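PDB 1SP3: cytochrome c, putative from Shewanella oneidensis, which carries eight c-type hemes and probably works as a respiratory oxidoreductase, with tetrathionate reduction proposed as its activity. Local coordinates for residues S16-T19 / T20-T24; D32-T36 / S37-W41; T270-K273 / K274-N277; K303-S306 / N307-T310. All coordinates share one frame; numbering follows the deposited sequence.

Contact 1. Residues S16-T19 / T20-T24; sequences SEVT and TQCLT. With HEC (heme c), chain C.
V18 and C22, one helical turn apart, bring their side chains together where the helix meets a heme: V18 CG1 lies 4.2 Å from C22 SG and 3.8 Å from the vinyl-derived carbon CBB of the porphyrin. This is the tight side of the contact. With SG anti to its own carbonyl carbon (chi1 -50°), C22 directs its sulfur at the heme rim, and the thioether bond from SG to heme atom CAB measures 1.9 Å. Beyond the two segments, L124 and A128 of helix 124-129 and F12 close over V18, while T19, buried as well, gives its OG1 to V96 O and sets CG2 obliquely against L23 CG. The backbone beneath is an ordinary alpha-helical frame, with C22 N donating to V18 O in the carbonyl plane at 3.2 Å and L23 N to T19 O at 3.0 Å. The segment opens the CXXCH heme-attachment motif of c-type cytochromes: C22 is its first cysteine, and C25 and the iron ligand H26 follow on the same helix 15-34. Beside C22, Q21 O accepts from both T24 N and T24 OG1, the hydroxyl approaching in the carbonyl plane at 2.5 Å. The E17 and Q21 side is looser. Q21 N reaches E17 O only by a weak bond of 3.4 Å, and a water donates to the same E17 O while receiving a weak bond from Q21 NE2. The carboxylate of E17 turns back instead to the residues just before the helix, where OE2 accepts from T13 N and T14 OG1.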
# COMPACT_ATOMS: atom_id res chain seq x y z
N SER A 16 -13.66 7.49 21.08
CA SER A 16 -12.76 7.62 22.25
C SER A 16 -13.41 7.26 23.53
O SER A 16 -12.69 6.87 24.43
CB SER A 16 -12.22 9.03 22.50
OG SER A 16 -11.87 9.56 21.28
N GLU A 17 -14.73 7.45 23.64
CA GLU A 17 -15.44 6.94 24.83
C GLU A 17 -15.39 5.43 24.96
O GLU A 17 -15.44 4.87 26.08
CB GLU A 17 -16.90 7.24 24.70
CG GLU A 17 -17.32 8.55 25.26
CD GLU A 17 -18.80 8.73 24.97
OE1 GLU A 17 -19.60 8.18 25.71
OE2 GLU A 17 -19.15 9.35 23.95
N VAL A 18 -15.46 4.76 23.81
CA VAL A 18 -15.25 3.34 23.81
C VAL A 18 -13.84 3.09 24.25
O VAL A 18 -13.62 2.27 25.12
CB VAL A 18 -15.55 2.65 22.49
CG1 VAL A 18 -15.22 1.14 22.58
CG2 VAL A 18 -17.06 2.82 22.14
N THR A 19 -12.88 3.83 23.68
CA THR A 19 -11.49 3.50 23.91
C THR A 19 -11.17 3.77 25.35
O THR A 19 -10.35 3.04 25.96
CB THR A 19 -10.51 4.33 23.02
OG1 THR A 19 -10.62 3.89 21.70
CG2 THR A 19 -9.00 3.97 23.35
N THR A 20 -11.71 4.87 25.87
CA THR A 20 -11.44 5.16 27.26
C THR A 20 -11.91 4.07 28.24
O THR A 20 -11.21 3.79 29.25
CB THR A 20 -11.60 6.69 27.73
OG1 THR A 20 -12.41 6.84 28.91
CG2 THR A 20 -12.12 7.58 26.75
N GLN A 21 -12.96 3.36 27.88
CA GLN A 21 -13.23 2.10 28.58
C GLN A 21 -12.13 1.02 28.44
O GLN A 21 -11.58 0.54 29.49
CB GLN A 21 -14.59 1.55 28.17
CG GLN A 21 -15.75 2.40 28.84
CD GLN A 21 -15.49 2.64 30.34
OE1 GLN A 21 -15.29 1.67 31.11
NE2 GLN A 21 -15.44 3.93 30.76
N CYS A 22 -11.79 0.65 27.18
CA CYS A 22 -10.77 -0.38 26.91
C CYS A 22 -9.50 -0.15 27.73
O CYS A 22 -8.89 -1.06 28.30
CB CYS A 22 -10.39 -0.41 25.42
SG CYS A 22 -11.77 -0.49 24.28
N LEU A 23 -9.09 1.08 27.81
CA LEU A 23 -7.93 1.43 28.65
C LEU A 23 -8.10 1.17 30.17
O LEU A 23 -7.16 1.14 30.83
CB LEU A 23 -7.60 2.91 28.48
CG LEU A 23 -7.38 3.39 27.05
CD1 LEU A 23 -7.44 4.93 27.03
CD2 LEU A 23 -6.04 2.94 26.62
N THR A 24 -9.28 1.01 30.74
CA THR A 24 -9.29 0.67 32.19
C THR A 24 -8.55 -0.69 32.41
O THR A 24 -8.01 -0.95 33.48
CB THR A 24 -10.74 0.63 32.78
OG1 THR A 24 -11.64 -0.14 31.94
CG2 THR A 24 -11.38 2.08 32.77
FE HEC C . -10.55 -6.86 26.75
CHA HEC C . -9.34 -9.93 26.24
CHB HEC C . -9.97 -6.01 23.48
CHC HEC C . -12.35 -3.94 27.13
CHD HEC C . -10.53 -7.29 30.13
NA HEC C . -9.76 -7.79 25.12
C1A HEC C . -9.38 -9.10 25.13
C2A HEC C . -8.96 -9.42 23.79
C3A HEC C . -9.14 -8.33 23.02
C4A HEC C . -9.64 -7.28 23.86
CMA HEC C . -8.90 -8.22 21.49
CAA HEC C . -8.46 -10.82 23.33
CBA HEC C . -9.76 -11.41 22.74
CGA HEC C . -9.57 -12.82 22.31
O1A HEC C . -10.56 -13.37 21.72
O2A HEC C . -8.45 -13.36 22.57
NB HEC C . -11.10 -5.25 25.54
C1B HEC C . -10.70 -5.12 24.22
C2B HEC C . -11.24 -3.86 23.74
C3B HEC C . -11.90 -3.30 24.76
C4B HEC C . -11.84 -4.17 25.89
CMB HEC C . -11.05 -3.30 22.31
CAB HEC C . -12.74 -2.02 24.70
CBB HEC C . -13.73 -2.16 23.79
NC HEC C . -11.31 -5.85 28.30
C1C HEC C . -11.98 -4.65 28.25
C2C HEC C . -12.29 -4.26 29.60
C3C HEC C . -11.78 -5.19 30.43
C4C HEC C . -11.14 -6.19 29.62
CMC HEC C . -13.05 -2.93 29.96
CAC HEC C . -11.81 -5.24 32.02
CBC HEC C . -12.91 -4.90 32.74
ND HEC C . -10.04 -8.38 27.99
C1D HEC C . -10.10 -8.33 29.36
C2D HEC C . -9.56 -9.59 29.90
C3D HEC C . -9.23 -10.38 28.70
C4D HEC C . -9.55 -9.56 27.56
CMD HEC C . -9.37 -10.04 31.38
CAD HEC C . -8.58 -11.77 28.72
CBD HEC C . -7.11 -11.45 28.95
CGD HEC C . -6.29 -12.72 29.22
O1D HEC C . -6.27 -13.27 30.38
O2D HEC C . -5.66 -13.24 28.24
O HOH W 1 -16.12 5.98 28.25

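Contact 2. Residues D32-T36 / S37-W41; sequences DMMKT and SHWTW. With HEC (heme c), chain F.
M34 lies over one face of the indole of W39, the two side chains side by side and pointing the same way, in a Met-aromatic contact at the junction of helix 15-34 and the short helix 37-40. M34 CG stands 3.7 Å from the centroid of the five-membered ring, only 6° off its normal, a CH-pi contact over the face; SD is farther above the same ring. W39 CG is anti to the backbone N (chi1 178°), which turns the indole back toward the preceding helix. M33 instead crosses W39 at about a right angle and touches W39 CB through CE, brought there by bends at chi2 and chi3. F90 O receives the indole N-H.

T36 is the N-cap of the second helix: OG1 accepts from H38 N at 3.2 Å and donates on a lone pair of M33 O, so one hydroxyl links the end of one helix to the start of the next. T36 O accepts from both T40 N and W39 N. Next to the cap, S37 OG donates to propionate O1A at 2.5 Å and a water joins T36 OG1 to H38 ND1. With ND1 donating to this water, H38 coordinates the heme iron through NE2 at 2.0 Å, sharing the metal with H143.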
# COMPACT_ATOMS: atom_id res chain seq x y z
N ASP A 32 1.63 -0.22 23.63
CA ASP A 32 2.35 -1.03 22.66
C ASP A 32 1.99 -0.67 21.20
O ASP A 32 2.85 -0.61 20.35
CB ASP A 32 2.07 -2.53 22.88
CG ASP A 32 2.69 -3.08 24.17
OD1 ASP A 32 3.75 -2.52 24.62
OD2 ASP A 32 2.17 -4.08 24.77
N MET A 33 0.73 -0.50 20.94
CA MET A 33 0.27 -0.30 19.59
C MET A 33 0.80 1.06 19.12
O MET A 33 1.20 1.28 17.93
CB MET A 33 -1.25 -0.36 19.59
CG MET A 33 -1.91 -0.89 18.27
SD MET A 33 -1.92 0.48 17.04
CE MET A 33 -2.43 1.72 18.31
N MET A 34 0.82 1.99 20.06
CA MET A 34 1.16 3.36 19.69
C MET A 34 2.64 3.50 19.34
O MET A 34 3.05 4.51 18.75
CB MET A 34 0.77 4.34 20.81
CG MET A 34 -0.71 4.46 20.94
SD MET A 34 -1.03 5.22 22.50
CE MET A 34 -1.22 7.06 22.22
N LYS A 35 3.43 2.48 19.66
CA LYS A 35 4.80 2.51 19.23
C LYS A 35 4.90 2.11 17.76
O LYS A 35 6.01 2.18 17.24
CB LYS A 35 5.70 1.58 20.04
CG LYS A 35 5.81 1.87 21.56
CD LYS A 35 6.75 0.80 22.19
CE LYS A 35 6.72 0.78 23.72
NZ LYS A 35 7.12 -0.61 24.21
N THR A 36 3.82 1.68 17.10
CA THR A 36 4.04 1.09 15.79
C THR A 36 3.62 1.92 14.67
O THR A 36 2.90 2.90 14.88
CB THR A 36 3.34 -0.23 15.59
OG1 THR A 36 1.95 0.02 15.43
CG2 THR A 36 3.57 -1.22 16.79
N SER A 37 4.00 1.51 13.43
CA SER A 37 3.59 2.32 12.27
C SER A 37 2.05 2.39 12.09
O SER A 37 1.53 3.34 11.46
CB SER A 37 4.27 1.88 10.99
OG SER A 37 3.71 0.72 10.59
N HIS A 38 1.30 1.43 12.62
CA HIS A 38 -0.18 1.52 12.47
C HIS A 38 -0.73 2.74 13.15
O HIS A 38 -1.77 3.19 12.83
CB HIS A 38 -0.88 0.26 12.97
CG HIS A 38 -1.04 -0.75 11.88
ND1 HIS A 38 -0.27 -1.89 11.80
CD2 HIS A 38 -1.80 -0.73 10.75
CE1 HIS A 38 -0.59 -2.55 10.70
NE2 HIS A 38 -1.51 -1.86 10.04
N TRP A 39 -0.03 3.22 14.17
CA TRP A 39 -0.43 4.42 14.87
C TRP A 39 0.34 5.63 14.33
O TRP A 39 -0.27 6.63 14.10
CB TRP A 39 -0.05 4.27 16.34
CG TRP A 39 -0.36 5.47 17.15
CD1 TRP A 39 0.54 6.24 17.87
CD2 TRP A 39 -1.67 6.03 17.42
NE1 TRP A 39 -0.13 7.26 18.49
CE2 TRP A 39 -1.49 7.13 18.26
CE3 TRP A 39 -3.01 5.69 17.01
CZ2 TRP A 39 -2.55 7.94 18.68
CZ3 TRP A 39 -4.06 6.49 17.45
CH2 TRP A 39 -3.82 7.60 18.29
N THR A 40 1.66 5.59 14.24
CA THR A 40 2.38 6.78 13.86
C THR A 40 2.35 7.09 12.36
O THR A 40 2.66 8.23 12.00
CB THR A 40 3.82 6.67 14.25
OG1 THR A 40 4.37 5.52 13.56
CG2 THR A 40 3.97 6.37 15.80
N TRP A 41 2.12 6.07 11.51
CA TRP A 41 2.26 6.26 10.05
C TRP A 41 3.68 6.67 9.69
O TRP A 41 3.95 7.36 8.66
CB TRP A 41 1.22 7.28 9.50
CG TRP A 41 -0.19 6.59 9.25
CD1 TRP A 41 -0.61 5.33 9.69
CD2 TRP A 41 -1.31 7.17 8.59
NE1 TRP A 41 -1.90 5.09 9.26
CE2 TRP A 41 -2.36 6.19 8.59
CE3 TRP A 41 -1.55 8.43 7.95
CZ2 TRP A 41 -3.59 6.42 8.02
CZ3 TRP A 41 -2.79 8.64 7.38
CH2 TRP A 41 -3.81 7.64 7.41
FE HEC F . -2.17 -2.43 8.24
CHA HEC F . 0.72 -1.11 7.07
CHB HEC F . -0.71 -5.52 8.21
CHC HEC F . -4.83 -3.67 9.94
CHD HEC F . -3.67 0.62 7.88
NA HEC F . -0.35 -3.17 7.73
C1A HEC F . 0.68 -2.47 7.22
C2A HEC F . 1.81 -3.33 7.02
C3A HEC F . 1.44 -4.56 7.36
C4A HEC F . 0.07 -4.49 7.80
CMA HEC F . 2.30 -5.84 7.21
CAA HEC F . 3.20 -2.84 6.38
CBA HEC F . 4.28 -2.56 7.42
CGA HEC F . 4.32 -1.08 7.74
O1A HEC F . 4.82 -0.70 8.84
O2A HEC F . 3.93 -0.27 6.84
NB HEC F . -2.67 -4.27 8.93
C1B HEC F . -1.93 -5.40 8.82
C2B HEC F . -2.70 -6.51 9.34
C3B HEC F . -3.86 -6.03 9.79
C4B HEC F . -3.83 -4.59 9.57
CMB HEC F . -2.10 -7.94 9.28
CAB HEC F . -4.98 -6.74 10.61
CBB HEC F . -4.55 -7.36 11.77
NC HEC F . -3.90 -1.70 8.80
C1C HEC F . -4.90 -2.37 9.52
C2C HEC F . -6.03 -1.50 9.61
C3C HEC F . -5.68 -0.33 9.08
C4C HEC F . -4.35 -0.40 8.54
CMC HEC F . -7.42 -1.85 10.21
CAC HEC F . -6.62 0.87 9.02
CBC HEC F . -7.10 1.43 10.21
ND HEC F . -1.61 -0.57 7.50
C1D HEC F . -2.37 0.59 7.47
C2D HEC F . -1.59 1.71 7.04
C3D HEC F . -0.22 1.17 6.87
C4D HEC F . -0.32 -0.25 7.17
CMD HEC F . -1.95 3.20 6.81
CAD HEC F . 1.06 1.94 6.43
CBD HEC F . 1.66 2.31 7.77
CGD HEC F . 2.90 3.17 7.56
O1D HEC F . 3.95 2.56 7.25
O2D HEC F . 2.88 4.43 7.67
O HOH W 2 1.57 -2.87 14.06

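Contact 3. Residues T270-K273 / K274-N277; sequences TYQK and KKGN
Two residues, K275 and G276, face the single residue Q272 across this tight hairpin, making a classic beta bulge at the turn between strands 271-272 and 276-281. Q272 O takes both backbone N-H groups: G276 N approaches nearly end-on at 2.8 Å, whereas K275 N, at 3.1 Å, comes from well above the carbonyl plane. In return Q272 N donates to G276 O at 3.1 Å, completing the antiparallel hydrogen-bonded pair. The second bulge residue is glycine, and its phi of 112° and psi of -154° would press a side chain against the carbonyl of K275.

Next along the hairpin, Y271 and N277 form a non-hydrogen-bonded pair with CA atoms 4.5 Å apart. Their side chains share one face of the sheet and cross obliquely, with the amide group of N277 at the edge of the phenol ring and the two planes 49° apart. N277 CA also makes a CA-H...O contact of 3.2 Å with T270 O. Q272 and K275 run alongside one another, Q272 NE2 touching K275 CD at 3.9 Å.

Several side chains find their strongest polar partner elsewhere: Y271 OH bonds to T254 O, K273 NZ pairs with D258, and K274 NZ donates to W357 O. Within the hairpin the hydrogen bonds run between backbone atoms, while the ends of its tyrosine and two of its lysines tie it to the loop holding T254 and D258 and to helix 356-359.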
# COMPACT_ATOMS: atom_id res chain seq x y z
N THR A 270 -13.31 6.05 -16.71
CA THR A 270 -12.04 6.35 -17.34
C THR A 270 -11.73 7.85 -17.28
O THR A 270 -10.63 8.24 -17.59
CB THR A 270 -12.00 5.90 -18.80
OG1 THR A 270 -13.22 6.33 -19.41
CG2 THR A 270 -12.05 4.37 -18.89
N TYR A 271 -12.75 8.67 -17.04
CA TYR A 271 -12.58 10.10 -16.85
C TYR A 271 -13.45 10.58 -15.67
O TYR A 271 -14.59 10.19 -15.56
CB TYR A 271 -12.96 10.95 -18.09
CG TYR A 271 -12.68 12.42 -17.76
CD1 TYR A 271 -11.38 12.87 -17.68
CD2 TYR A 271 -13.70 13.31 -17.41
CE1 TYR A 271 -11.10 14.16 -17.34
CE2 TYR A 271 -13.40 14.64 -17.10
CZ TYR A 271 -12.08 15.04 -17.07
OH TYR A 271 -11.70 16.32 -16.71
N GLN A 272 -12.89 11.41 -14.78
CA GLN A 272 -13.72 12.13 -13.84
C GLN A 272 -13.16 13.51 -13.71
O GLN A 272 -11.92 13.69 -13.67
CB GLN A 272 -13.69 11.47 -12.46
CG GLN A 272 -14.47 10.17 -12.43
CD GLN A 272 -14.49 9.59 -11.03
OE1 GLN A 272 -15.51 9.68 -10.38
NE2 GLN A 272 -13.36 9.03 -10.55
N LYS A 273 -14.08 14.48 -13.63
CA LYS A 273 -13.70 15.88 -13.62
C LYS A 273 -12.78 16.10 -12.44
O LYS A 273 -11.78 16.80 -12.56
CB LYS A 273 -14.92 16.78 -13.47
CG LYS A 273 -14.61 18.28 -13.43
CD LYS A 273 -15.89 19.08 -13.28
CE LYS A 273 -15.58 20.37 -12.56
NZ LYS A 273 -16.60 21.38 -12.94
N LYS A 274 -13.13 15.51 -11.31
CA LYS A 274 -12.38 15.74 -10.06
C LYS A 274 -10.98 15.12 -10.04
O LYS A 274 -10.14 15.52 -9.25
CB LYS A 274 -13.15 15.12 -8.87
CG LYS A 274 -14.33 15.87 -8.28
CD LYS A 274 -14.73 15.06 -6.98
CE LYS A 274 -16.14 15.34 -6.45
NZ LYS A 274 -16.30 16.77 -6.04
N LYS A 275 -10.73 14.11 -10.87
CA LYS A 275 -9.47 13.40 -10.78
C LYS A 275 -8.64 13.21 -12.06
O LYS A 275 -7.50 12.96 -11.94
CB LYS A 275 -9.73 12.00 -10.18
CG LYS A 275 -10.21 12.04 -8.69
CD LYS A 275 -10.69 10.65 -8.19
CE LYS A 275 -11.58 10.76 -6.89
NZ LYS A 275 -11.90 9.43 -6.21
N GLY A 276 -9.21 13.25 -13.25
CA GLY A 276 -8.42 13.12 -14.49
C GLY A 276 -8.75 11.80 -15.19
O GLY A 276 -9.83 11.33 -15.05
N ASN A 277 -7.84 11.23 -15.98
CA ASN A 277 -8.11 9.99 -16.69
C ASN A 277 -7.52 8.80 -16.01
O ASN A 277 -6.41 8.93 -15.44
CB ASN A 277 -7.53 10.01 -18.10
CG ASN A 277 -8.45 10.75 -19.07
OD1 ASN A 277 -9.34 10.17 -19.62
ND2 ASN A 277 -8.31 12.07 -19.14

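Contact 4. Residues K303-S306 / N307-T310; sequences KMDS and NVVT
A type I beta turn from D305 to V308 reverses the loop between strands 295-297 and 310-315, an exposed loop leading into the large mixed sheet. Its closing bond runs from V308 N to D305 O at 3.3 Å, the donor standing well above the carbonyl plane. The carboxylate adds a second grip: D305 OD1 accepts from N307 N at 2.8 Å with an N-H...O angle of 165°, an Asx turn laid over the beta turn. CG of D305 is anti to the backbone N (chi1 171°), which swings the carboxylate over the turn; OD1 is met from above the carboxylate plane, and OD2 lies 3.9 Å from V308 CB, the two side chains crossing at about a right angle.

At the mouth of the loop, one water accepts from D305 N at 3.0 Å and is hydrogen-bonded to T310 OG1 at 2.7 Å, linking the two arms of the loop. T310 OG1 also lies 3.8 Å from M304 CB, and M304 packs onward against A390, F345 and Y298. S306 OG is hydrogen-bonded to Y338 OH. The aspartate thus serves the turn with both backbone carbonyl and carboxylate, and the acidic group probably draws some stabilisation from the N-H it receives.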
# COMPACT_ATOMS: atom_id res chain seq x y z
N LYS A 303 14.33 17.57 -5.98
CA LYS A 303 14.17 18.06 -7.33
C LYS A 303 13.78 16.94 -8.32
O LYS A 303 14.10 15.77 -8.12
CB LYS A 303 15.46 18.77 -7.82
CG LYS A 303 15.65 20.14 -7.09
CD LYS A 303 15.43 21.36 -7.98
CE LYS A 303 16.47 21.39 -9.14
NZ LYS A 303 16.30 22.54 -10.15
N MET A 304 13.12 17.29 -9.40
CA MET A 304 12.81 16.25 -10.36
C MET A 304 12.97 16.90 -11.73
O MET A 304 13.16 18.13 -11.82
CB MET A 304 11.42 15.64 -10.11
CG MET A 304 10.34 16.56 -9.63
SD MET A 304 9.83 17.83 -10.89
CE MET A 304 8.81 17.04 -12.06
N ASP A 305 12.81 16.09 -12.77
CA ASP A 305 12.91 16.54 -14.14
C ASP A 305 11.66 16.13 -14.92
O ASP A 305 11.38 14.92 -15.14
CB ASP A 305 14.15 15.94 -14.79
CG ASP A 305 14.21 16.18 -16.29
OD1 ASP A 305 13.47 17.02 -16.87
OD2 ASP A 305 14.98 15.52 -16.99
N SER A 306 10.89 17.14 -15.34
CA SER A 306 9.66 16.86 -16.06
C SER A 306 9.80 16.39 -17.48
O SER A 306 8.79 16.05 -18.06
CB SER A 306 8.72 18.05 -16.09
OG SER A 306 9.36 19.21 -16.54
N ASN A 307 10.98 16.39 -18.10
CA ASN A 307 11.02 15.80 -19.44
C ASN A 307 11.13 14.24 -19.38
O ASN A 307 11.07 13.55 -20.38
CB ASN A 307 12.03 16.50 -20.37
CG ASN A 307 11.89 16.03 -21.89
OD1 ASN A 307 12.71 15.20 -22.34
ND2 ASN A 307 10.84 16.52 -22.64
N VAL A 308 11.25 13.70 -18.17
CA VAL A 308 11.50 12.28 -17.94
C VAL A 308 10.42 11.71 -16.96
O VAL A 308 9.73 12.49 -16.27
CB VAL A 308 13.01 12.20 -17.52
CG1 VAL A 308 13.35 11.47 -16.25
CG2 VAL A 308 13.88 11.79 -18.72
N VAL A 309 10.22 10.41 -16.94
CA VAL A 309 9.29 9.78 -15.98
C VAL A 309 9.99 9.77 -14.65
O VAL A 309 11.10 9.29 -14.55
CB VAL A 309 8.88 8.35 -16.39
CG1 VAL A 309 8.03 7.72 -15.25
CG2 VAL A 309 8.09 8.41 -17.70
N THR A 310 9.35 10.32 -13.61
CA THR A 310 9.94 10.20 -12.27
C THR A 310 9.47 8.93 -11.52
O THR A 310 8.23 8.69 -11.35
CB THR A 310 9.62 11.46 -11.43
OG1 THR A 310 10.11 12.64 -12.09
CG2 THR A 310 10.46 11.42 -10.14
O HOH W 3 12.70 13.17 -12.32
O HOH W 4 7.03 14.27 -17.60

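Overall arrangement
From the N terminus, helix 15-34 carries contact 1 near its start and reaches contact 2 at its end, so the two contacts follow each other along the chain, the first giving C22 to one heme from helix 15-34 and the second H38 to another from helix 37-40; their centres are about 17 Å apart. Contact 1 is continuous helix and closes no loop, whereas contact 2 turns the chain between the two helices. Much later, contact 3 closes a hairpin within the large mixed sheet, and contact 4 folds back a loop that connects two of its strands, with centres about 23 Å apart. None nests within or crosses another. Contacts 2 and 3 lie on opposite sides of the chain's centre, as do contacts 1 and 4.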